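Local coordinates for mitochondrial dynamics protein MID49 (PDB 4WOY) that recruits the fission mediator Drp1 to the mitochondrial outer membrane and regulates its GTPase activity, and has a cytoplasmic part with a nucleotidyltransferase-like fold, at residues A[32-37]-A[144-149]; A[162-167]-A[173-178]. The protein carries 1 engineered substitution. One frame throughout, in Å; residues are numbered along the deposited sequence.

Interaction 1: A[32-37]-A[144-149]; sequences ALELQA and PAIGSL
Glu34, on helix 18-42, reaches across to Ile146 and Leu149, three residues apart and therefore on one side of the short helix 143-150. The aliphatic base of the glutamate, Glu34 CB, lies 4.1 Å from Ile146 CG1. Ile146 CD1 stands equally far from that carbon, and the two side chains run past each other in opposite directions. Beyond CB the glutamate folds back, its chain bent at CG (chi2 -55°), which brings the carboxylate alongside Ile146 CG1 and up to the leucine: Glu34 OE1 is 4.1 Å from Ile146 CG1, while Glu34 OE2 lies 4.0 Å from Leu149 CD2. Here the glutamate and leucine side chains cross at about a right angle. Glu34 CA and Ile146 CA, 7.2 Å apart, are the nearest CA atoms across the two segments. Val141, in the loop before helix 143-150, touches both Ile146 and Leu35, the residue after Glu34, and Leu35 also touches Leu71 of strand 69-74. Ile146 is buried, as suits a branched hydrocarbon beside a glutamate stem, whereas Leu149 is exposed at the margin. The pairing across these segments is van der Waals contact, with Glu34 CB serving as the hydrocarbon part. Since the carboxylate meets methyl and methylene groups here, charge probably contributes little to this small contact.

Interaction 2: A[162-167]-A[173-178]; sequences ELLLKV and EFTLAV
An antiparallel beta hairpin joins strand 162-166 to strand 173-182, and its ladder includes the hydrogen-bonded pair Leu163 and Leu176. Leu163 N gives to Leu176 O at 2.7 Å, nearly straight at 176°, and Leu176 N returns the bond to Leu163 O at 2.8 Å. Nearer the turn, Leu165 and Phe174 form a second such pair, with Leu165 N 2.7 Å from Phe174 O. Phe174 CG sits between its own backbone N and carbonyl carbon (chi1 66°), turning the ring back beside Leu165. Leu165 CB then stands over the ring centre, 4.2 Å from the centroid, in a CH-pi contact. Leu163, Leu165, Phe174 and Leu176 make one sheet face apolar, as suits its burial; further along, Leu163 CD1 packs on Val178 CG2 at 3.7 Å. The other face mixes polarity: Leu164 lies alongside Thr175, and at the turn end the long chain of Lys166 carries NZ to Glu173 OE2 in a salt bridge whose modelled length is doubtfully short. The hairpin lies within a mixed sheet, with strand 153-156 beside 162-166 and strand 69-74 parallel to 173-182, while Leu165 and Leu176 pack against Ile31 of helix 18-42 and Val178 meets helix 126-139.

How the interactions relate
From the N terminus, helix 18-42 comes first, and interaction 1 joins it to helix 143-150 across 106 intervening residues, closing a long loop that holds several strands and helix 126-139. The chain then passes through strand 153-156 into interaction 2, a local closure over only five residues. The two contacts follow in series, neither nested nor crossed. In space they are neighbours, with centres about 13 Å apart, and they touch where Leu35 CD2 of 32-37 packs on Leu163 CD1 at 4.1 Å. Helix 18-42 thus links them, meeting the small helix at one place and lying on the hairpin at another, all within the MID51-like domain.

Interaction 1: A[32-37]-A[144-149]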
ATOM      1  N   ALA A  32      -3.119 -10.475  13.973  1.00 56.92           N
ATOM      2  CA  ALA A  32      -2.090 -11.165  13.199  1.00 56.53           C
ATOM      3  C   ALA A  32      -1.674 -12.486  13.838  1.00 55.13           C
ATOM      4  O   ALA A  32      -1.569 -13.503  13.155  1.00 54.56           O
ATOM      5  CB  ALA A  32      -0.870 -10.268  13.019  1.00 55.02           C
ATOM      6  N   LEU A  33      -1.481 -12.477  15.151  1.00 49.30           N
ATOM      7  CA  LEU A  33      -1.045 -13.672  15.854  1.00 55.58           C
ATOM      8  C   LEU A  33      -2.089 -14.773  15.853  1.00 55.60           C
ATOM      9  O   LEU A  33      -1.730 -15.945  15.781  1.00 56.88           O
ATOM     10  CB  LEU A  33      -0.669 -13.329  17.292  1.00 61.66           C
ATOM     11  CG  LEU A  33       0.511 -12.379  17.451  1.00 60.52           C
ATOM     12  CD1 LEU A  33       0.812 -12.199  18.917  1.00 62.16           C
ATOM     13  CD2 LEU A  33       1.712 -12.932  16.720  1.00 59.41           C
ATOM     14  N   GLU A  34      -3.364 -14.401  15.966  1.00 54.01           N
ATOM     15  CA  GLU A  34      -4.487 -15.346  15.852  1.00 60.43           C
ATOM     16  C   GLU A  34      -4.610 -15.916  14.436  1.00 59.81           C
ATOM     17  O   GLU A  34      -4.719 -17.121  14.236  1.00 62.75           O
ATOM     18  CB  GLU A  34      -5.805 -14.671  16.256  1.00 66.50           C
ATOM     19  CG  GLU A  34      -6.022 -14.581  17.749  1.00 69.52           C
ATOM     20  CD  GLU A  34      -5.934 -15.940  18.408  1.00 70.89           C
ATOM     21  OE1 GLU A  34      -6.646 -16.857  17.964  1.00 72.44           O
ATOM     22  OE2 GLU A  34      -5.157 -16.105  19.365  1.00 71.88           O
ATOM     23  N   LEU A  35      -4.563 -15.035  13.451  1.00 53.29           N
ATOM     24  CA  LEU A  35      -4.598 -15.443  12.064  1.00 49.33           C
ATOM     25  C   LEU A  35      -3.392 -16.312  11.708  1.00 53.09           C
ATOM     26  O   LEU A  35      -3.516 -17.279  10.939  1.00 52.44           O
ATOM     27  CB  LEU A  35      -4.625 -14.213  11.166  1.00 47.91           C
ATOM     28  CG  LEU A  35      -4.812 -14.462   9.673  1.00 57.28           C
ATOM     29  CD1 LEU A  35      -5.974 -15.402   9.428  1.00 58.33           C
ATOM     30  CD2 LEU A  35      -5.041 -13.145   8.966  1.00 58.59           C
ATOM     31  N   GLN A  36      -2.229 -15.974  12.260  1.00 51.67           N
ATOM     32  CA  GLN A  36      -1.035 -16.774  12.025  1.00 50.54           C
ATOM     33  C   GLN A  36      -1.193 -18.164  12.637  1.00 52.31           C
ATOM     34  O   GLN A  36      -0.777 -19.178  12.059  1.00 50.24           O
ATOM     35  CB  GLN A  36       0.204 -16.117  12.594  1.00 50.31           C
ATOM     36  CG  GLN A  36       1.461 -16.841  12.169  1.00 58.00           C
ATOM     37  CD  GLN A  36       2.667 -16.306  12.871  1.00 76.62           C
ATOM     38  OE1 GLN A  36       2.864 -15.093  12.945  1.00 83.57           O
ATOM     39  NE2 GLN A  36       3.497 -17.203  13.391  1.00 87.95           N
ATOM     40  N   ALA A  37      -1.773 -18.205  13.828  1.00 47.48           N
ATOM     41  CA  ALA A  37      -1.970 -19.469  14.504  1.00 53.79           C
ATOM     42  C   ALA A  37      -2.871 -20.350  13.647  1.00 57.36           C
ATOM     43  O   ALA A  37      -2.625 -21.548  13.502  1.00 47.83           O
ATOM     44  CB  ALA A  37      -2.564 -19.256  15.899  1.00 52.37           C
ATOM     45  N   PRO A 144     -15.795 -14.956  14.705  1.00 74.44           N
ATOM     46  CA  PRO A 144     -16.571 -14.561  15.886  1.00 74.21           C
ATOM     47  C   PRO A 144     -15.794 -14.721  17.194  1.00 75.12           C
ATOM     48  O   PRO A 144     -15.847 -13.839  18.046  1.00 75.37           O
ATOM     49  CB  PRO A 144     -17.774 -15.515  15.845  1.00 76.35           C
ATOM     50  CG  PRO A 144     -17.379 -16.620  14.921  1.00 73.26           C
ATOM     51  CD  PRO A 144     -16.501 -15.979  13.911  1.00 69.94           C
ATOM     52  N   ALA A 145     -15.059 -15.817  17.332  1.00 76.66           N
ATOM     53  CA  ALA A 145     -14.311 -16.090  18.552  1.00 74.71           C
ATOM     54  C   ALA A 145     -13.167 -15.110  18.752  1.00 76.00           C
ATOM     55  O   ALA A 145     -12.951 -14.629  19.866  1.00 86.09           O
ATOM     56  CB  ALA A 145     -13.784 -17.507  18.537  1.00 71.81           C
ATOM     57  N   ILE A 146     -12.422 -14.841  17.682  1.00 65.71           N
ATOM     58  CA  ILE A 146     -11.292 -13.916  17.740  1.00 66.53           C
ATOM     59  C   ILE A 146     -11.792 -12.541  18.156  1.00 66.83           C
ATOM     60  O   ILE A 146     -11.192 -11.872  18.996  1.00 70.87           O
ATOM     61  CB  ILE A 146     -10.562 -13.822  16.389  1.00 67.18           C
ATOM     62  CG1 ILE A 146      -9.843 -15.136  16.086  1.00 73.36           C
ATOM     63  CG2 ILE A 146      -9.557 -12.689  16.389  1.00 63.46           C
ATOM     64  CD1 ILE A 146      -9.526 -15.350  14.606  1.00 74.71           C
ATOM     65  N   GLY A 147     -12.924 -12.145  17.590  1.00 61.16           N
ATOM     66  CA  GLY A 147     -13.538 -10.882  17.936  1.00 62.57           C
ATOM     67  C   GLY A 147     -13.951 -10.838  19.395  1.00 66.28           C
ATOM     68  O   GLY A 147     -13.783  -9.828  20.075  1.00 67.00           O
ATOM     69  N   SER A 148     -14.511 -11.945  19.870  1.00 70.20           N
ATOM     70  CA  SER A 148     -14.945 -12.043  21.253  1.00 75.25           C
ATOM     71  C   SER A 148     -13.753 -11.939  22.199  1.00 81.09           C
ATOM     72  O   SER A 148     -13.824 -11.275  23.233  1.00 89.71           O
ATOM     73  CB  SER A 148     -15.690 -13.355  21.479  1.00 77.44           C
ATOM     74  OG  SER A 148     -16.143 -13.456  22.814  1.00 88.21           O
ATOM     75  N   LEU A 149     -12.655 -12.590  21.825  1.00 79.91           N
ATOM     76  CA  LEU A 149     -11.430 -12.607  22.621  1.00 82.57           C
ATOM     77  C   LEU A 149     -10.781 -11.227  22.742  1.00 88.08           C
ATOM     78  O   LEU A 149     -10.255 -10.867  23.797  1.00 93.34           O
ATOM     79  CB  LEU A 149     -10.429 -13.594  22.008  1.00 83.69           C
ATOM     80  CG  LEU A 149      -9.008 -13.675  22.578  1.00 81.83           C
ATOM     81  CD1 LEU A 149      -9.008 -14.503  23.859  1.00 83.89           C
ATOM     82  CD2 LEU A 149      -7.981 -14.213  21.556  1.00 76.20           C
TER

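Interaction 2: A[162-167]-A[173-178]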
ATOM      1  N   GLU A 162      -9.746  -7.956   2.115  1.00 49.61           N
ATOM      2  CA  GLU A 162      -9.721  -7.018   3.208  1.00 53.67           C
ATOM      3  C   GLU A 162     -10.433  -7.562   4.441  1.00 58.27           C
ATOM      4  O   GLU A 162     -11.481  -8.199   4.354  1.00 60.65           O
ATOM      5  CB  GLU A 162     -10.312  -5.708   2.720  1.00 56.90           C
ATOM      6  CG  GLU A 162      -9.573  -5.271   1.459  1.00 70.03           C
ATOM      7  CD  GLU A 162      -9.914  -3.887   1.010  1.00 93.70           C
ATOM      8  OE1 GLU A 162     -10.635  -3.187   1.744  1.00105.37           O
ATOM      9  OE2 GLU A 162      -9.461  -3.500  -0.087  1.00101.49           O
ATOM     10  N   LEU A 163      -9.841  -7.306   5.592  1.00 52.90           N
ATOM     11  CA  LEU A 163     -10.436  -7.667   6.866  1.00 53.54           C
ATOM     12  C   LEU A 163     -10.927  -6.390   7.523  1.00 46.71           C
ATOM     13  O   LEU A 163     -10.131  -5.508   7.826  1.00 42.50           O
ATOM     14  CB  LEU A 163      -9.400  -8.356   7.745  1.00 56.85           C
ATOM     15  CG  LEU A 163      -9.177  -9.830   7.408  1.00 55.38           C
ATOM     16  CD1 LEU A 163      -8.052 -10.413   8.268  1.00 50.67           C
ATOM     17  CD2 LEU A 163     -10.458 -10.624   7.525  1.00 51.93           C
ATOM     18  N   LEU A 164     -12.223  -6.278   7.782  1.00 56.46           N
ATOM     19  CA  LEU A 164     -12.708  -5.024   8.343  1.00 54.64           C
ATOM     20  C   LEU A 164     -12.832  -5.161   9.853  1.00 49.55           C
ATOM     21  O   LEU A 164     -13.362  -6.139  10.379  1.00 56.09           O
ATOM     22  CB  LEU A 164     -14.055  -4.605   7.719  1.00 67.23           C
ATOM     23  CG  LEU A 164     -14.079  -4.122   6.251  1.00 72.88           C
ATOM     24  CD1 LEU A 164     -15.477  -3.656   5.836  1.00 69.75           C
ATOM     25  CD2 LEU A 164     -13.058  -3.023   5.964  1.00 79.23           C
ATOM     26  N   LEU A 165     -12.308  -4.159  10.548  1.00 52.06           N
ATOM     27  CA  LEU A 165     -12.295  -4.186  11.986  1.00 64.07           C
ATOM     28  C   LEU A 165     -13.158  -3.111  12.675  1.00 65.83           C
ATOM     29  O   LEU A 165     -12.888  -1.907  12.578  1.00 65.46           O
ATOM     30  CB  LEU A 165     -10.852  -4.070  12.455  1.00 57.80           C
ATOM     31  CG  LEU A 165     -10.904  -4.216  13.961  1.00 62.49           C
ATOM     32  CD1 LEU A 165     -11.468  -5.564  14.235  1.00 68.18           C
ATOM     33  CD2 LEU A 165      -9.585  -4.090  14.661  1.00 67.11           C
ATOM     34  N   LYS A 166     -14.200  -3.601  13.351  1.00 65.71           N
ATOM     35  CA  LYS A 166     -15.167  -2.842  14.147  1.00 70.07           C
ATOM     36  C   LYS A 166     -15.104  -3.292  15.617  1.00 76.79           C
ATOM     37  O   LYS A 166     -15.299  -4.457  15.929  1.00 83.63           O
ATOM     38  CB  LYS A 166     -16.585  -3.014  13.575  1.00 81.37           C
ATOM     39  CG  LYS A 166     -17.621  -1.983  13.994  1.00116.28           C
ATOM     40  CD  LYS A 166     -17.414  -0.586  13.455  1.00113.89           C
ATOM     41  CE  LYS A 166     -18.584   0.288  13.921  1.00117.53           C
ATOM     42  NZ  LYS A 166     -18.422   1.763  13.737  1.00108.61           N
ATOM     43  N   VAL A 167     -14.859  -2.366  16.520  1.00 85.65           N
ATOM     44  CA  VAL A 167     -14.789  -0.996  16.126  1.00 86.75           C
ATOM     45  C   VAL A 167     -13.297  -0.668  16.307  1.00 94.70           C
ATOM     46  O   VAL A 167     -12.655  -0.398  15.300  1.00 88.39           O
ATOM     47  CB  VAL A 167     -15.785  -0.079  16.948  1.00 91.96           C
ATOM     48  CG1 VAL A 167     -16.022   1.266  16.273  1.00 89.02           C
ATOM     49  CG2 VAL A 167     -17.120  -0.780  17.187  1.00 95.22           C
ATOM     50  N   GLU A 173     -11.980   2.626  13.848  1.00 80.96           N
ATOM     51  CA  GLU A 173     -12.407   1.687  12.817  1.00 74.92           C
ATOM     52  C   GLU A 173     -11.221   1.480  11.933  1.00 66.42           C
ATOM     53  O   GLU A 173     -10.554   2.466  11.637  1.00 70.35           O
ATOM     54  CB  GLU A 173     -13.553   2.247  11.988  1.00 87.76           C
ATOM     55  CG  GLU A 173     -14.922   2.081  12.567  1.00100.43           C
ATOM     56  CD  GLU A 173     -15.966   2.854  11.775  1.00110.88           C
ATOM     57  OE1 GLU A 173     -15.578   3.782  11.033  1.00119.00           O
ATOM     58  OE2 GLU A 173     -17.173   2.562  11.913  1.00113.24           O
ATOM     59  N   PHE A 174     -10.946   0.263  11.467  1.00 68.11           N
ATOM     60  CA  PHE A 174      -9.974   0.152  10.377  1.00 58.95           C
ATOM     61  C   PHE A 174      -9.961  -1.147   9.579  1.00 60.47           C
ATOM     62  O   PHE A 174     -10.640  -2.116   9.904  1.00 56.71           O
ATOM     63  CB  PHE A 174      -8.560   0.418  10.889  1.00 57.05           C
ATOM     64  CG  PHE A 174      -8.056  -0.594  11.851  1.00 55.70           C
ATOM     65  CD1 PHE A 174      -8.306  -0.464  13.201  1.00 58.60           C
ATOM     66  CD2 PHE A 174      -7.300  -1.665  11.410  1.00 52.07           C
ATOM     67  CE1 PHE A 174      -7.823  -1.379  14.100  1.00 58.07           C
ATOM     68  CE2 PHE A 174      -6.819  -2.601  12.308  1.00 54.82           C
ATOM     69  CZ  PHE A 174      -7.075  -2.446  13.654  1.00 58.53           C
ATOM     70  N   THR A 175      -9.152  -1.138   8.524  1.00 53.36           N
ATOM     71  CA  THR A 175      -9.086  -2.226   7.578  1.00 50.90           C
ATOM     72  C   THR A 175      -7.711  -2.882   7.532  1.00 47.05           C
ATOM     73  O   THR A 175      -6.696  -2.203   7.498  1.00 46.03           O
ATOM     74  CB  THR A 175      -9.440  -1.728   6.194  1.00 52.87           C
ATOM     75  OG1 THR A 175     -10.732  -1.120   6.246  1.00 56.66           O
ATOM     76  CG2 THR A 175      -9.462  -2.877   5.197  1.00 55.61           C
ATOM     77  N   LEU A 176      -7.689  -4.210   7.551  1.00 45.54           N
ATOM     78  CA  LEU A 176      -6.458  -4.950   7.368  1.00 44.27           C
ATOM     79  C   LEU A 176      -6.416  -5.478   5.934  1.00 50.05           C
ATOM     80  O   LEU A 176      -7.382  -6.084   5.449  1.00 47.33           O
ATOM     81  CB  LEU A 176      -6.341  -6.103   8.363  1.00 42.36           C
ATOM     82  CG  LEU A 176      -5.980  -5.762   9.812  1.00 49.30           C
ATOM     83  CD1 LEU A 176      -6.385  -6.912  10.728  1.00 52.85           C
ATOM     84  CD2 LEU A 176      -4.497  -5.459   9.987  1.00 48.20           C
ATOM     85  N   ALA A 177      -5.322  -5.208   5.235  1.00 47.94           N
ATOM     86  CA  ALA A 177      -5.133  -5.817   3.920  1.00 43.70           C
ATOM     87  C   ALA A 177      -4.220  -7.013   4.089  1.00 42.86           C
ATOM     88  O   ALA A 177      -3.039  -6.860   4.435  1.00 42.03           O
ATOM     89  CB  ALA A 177      -4.559  -4.822   2.913  1.00 37.03           C
ATOM     90  N   VAL A 178      -4.759  -8.211   3.882  1.00 46.33           N
ATOM     91  CA  VAL A 178      -3.946  -9.411   4.015  1.00 46.61           C
ATOM     92  C   VAL A 178      -3.160  -9.596   2.732  1.00 43.15           C
ATOM     93  O   VAL A 178      -3.744  -9.835   1.671  1.00 44.62           O
ATOM     94  CB  VAL A 178      -4.781 -10.652   4.284  1.00 53.78           C
ATOM     95  CG1 VAL A 178      -3.873 -11.839   4.489  1.00 51.71           C
ATOM     96  CG2 VAL A 178      -5.676 -10.433   5.493  1.00 57.45           C
TER